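Local coordinates for integron gene cassette protein HFX_CASS2 (Uncultured bacterium, PDB 3FXH) that is of unknown function but is an all-helical integron gene cassette protein whose assembly holds two copies of the chain, at residues Asn103-Val106 with Met107-Gly111. Sequence-based numbering, arbitrary orientation.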
# COMPACT_ATOMS: atom_id res chain seq x y z
N ASN A 103 -17.77 -4.60 -0.43
CA ASN A 103 -19.04 -5.07 -0.98
C ASN A 103 -18.99 -5.30 -2.50
O ASN A 103 -19.87 -5.94 -3.05
CB ASN A 103 -20.17 -4.08 -0.66
CG ASN A 103 -21.51 -4.47 -1.28
OD1 ASN A 103 -22.17 -5.39 -0.81
ND2 ASN A 103 -21.91 -3.75 -2.32
N THR A 104 -17.97 -4.78 -3.17
CA THR A 104 -17.94 -4.85 -4.63
C THR A 104 -16.68 -5.48 -5.22
O THR A 104 -16.66 -5.86 -6.39
CB THR A 104 -18.14 -3.46 -5.29
OG1 THR A 104 -17.01 -2.63 -4.98
CG2 THR A 104 -19.42 -2.81 -4.79
N VAL A 105 -15.61 -5.58 -4.43
CA VAL A 105 -14.41 -6.25 -4.91
C VAL A 105 -14.13 -7.54 -4.16
O VAL A 105 -14.68 -7.77 -3.09
CB VAL A 105 -13.16 -5.33 -4.86
CG1 VAL A 105 -13.43 -4.06 -5.68
CG2 VAL A 105 -12.79 -4.99 -3.40
N VAL A 106 -13.30 -8.39 -4.75
CA VAL A 106 -12.82 -9.60 -4.09
C VAL A 106 -11.33 -9.77 -4.30
O VAL A 106 -10.71 -9.07 -5.10
CB VAL A 106 -13.52 -10.86 -4.61
CG1 VAL A 106 -15.00 -10.81 -4.30
CG2 VAL A 106 -13.24 -11.03 -6.10
N MSE A 107 -10.74 -10.71 -3.56
CA MSE A 107 -9.32 -10.98 -3.62
C MSE A 107 -8.80 -11.01 -5.05
O MSE A 107 -7.78 -10.40 -5.37
CB MSE A 107 -9.01 -12.32 -2.95
CG MSE A 107 -9.43 -12.40 -1.52
SE MSE A 107 -8.18 -11.43 -0.39
CE MSE A 107 -6.75 -12.76 -0.38
N GLU A 108 -9.52 -11.73 -5.91
CA GLU A 108 -9.03 -12.01 -7.25
C GLU A 108 -9.00 -10.77 -8.13
O GLU A 108 -8.34 -10.76 -9.17
CB GLU A 108 -9.88 -13.10 -7.91
CG GLU A 108 -9.60 -14.50 -7.38
CD GLU A 108 -10.30 -14.79 -6.07
OE1 GLU A 108 -11.11 -13.96 -5.62
OE2 GLU A 108 -10.03 -15.87 -5.50
N ASP A 109 -9.73 -9.73 -7.72
CA ASP A 109 -9.78 -8.49 -8.48
C ASP A 109 -8.44 -7.79 -8.41
O ASP A 109 -8.14 -6.92 -9.22
CB ASP A 109 -10.88 -7.56 -7.93
CG ASP A 109 -12.28 -7.96 -8.36
OD1 ASP A 109 -12.44 -8.61 -9.41
OD2 ASP A 109 -13.23 -7.61 -7.65
N PHE A 110 -7.63 -8.17 -7.42
CA PHE A 110 -6.29 -7.62 -7.27
C PHE A 110 -5.21 -8.70 -7.37
O PHE A 110 -4.05 -8.50 -6.99
CB PHE A 110 -6.21 -6.82 -5.98
CG PHE A 110 -7.23 -5.72 -5.89
CD1 PHE A 110 -6.99 -4.49 -6.50
CD2 PHE A 110 -8.44 -5.92 -5.24
CE1 PHE A 110 -7.94 -3.48 -6.43
CE2 PHE A 110 -9.39 -4.91 -5.18
CZ PHE A 110 -9.14 -3.69 -5.78
N GLY A 111 -5.61 -9.84 -7.94
CA GLY A 111 -4.67 -10.93 -8.17
C GLY A 111 -4.17 -11.60 -6.91
O GLY A 111 -3.07 -12.15 -6.90
O HOH W 1 -15.82 -8.18 -8.03
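A short 3-10 turn, in the loop between helix 88-102 and helix 116-131, joins Val-106 to Asp-109 by two hydrogen bonds. The backbone bond, Asp-109 N to Val-106 O, measures 2.9 Å and closes the turn; Phe-110 N to Met-107 O (3.0 Å) repeats the same i+3 spacing. The second bond runs back from Val-106 N to Asp-109 OD2 at 3.0 Å, with an N-H...O angle of 155°. Its donor lies 46° out of the carboxylate plane. Asp-109 CG stands anti to its own carbonyl carbon (chi1 -78°), which turns the carboxylate back towards the chain preceding the turn. There OD2 also accepts a hydrogen bond from a water at 2.7 Å, and that water donates a second one to Thr-104 O at 3.0 Å. On the apolar side, Val-105 CB lies 3.8 Å from Phe-110 CE2, while Val-105 CG2 meets the ring in plane at its edge. Both side chains also touch helix 116-131, on Ile-123 for Val-105 and on Leu-119 and Asn-122 for Phe-110. Two hydrogen bonds therefore grip OD2, one direct from the backbone and one from water, which should stabilise the negative carboxylate and restrain its rotation at this surface turn.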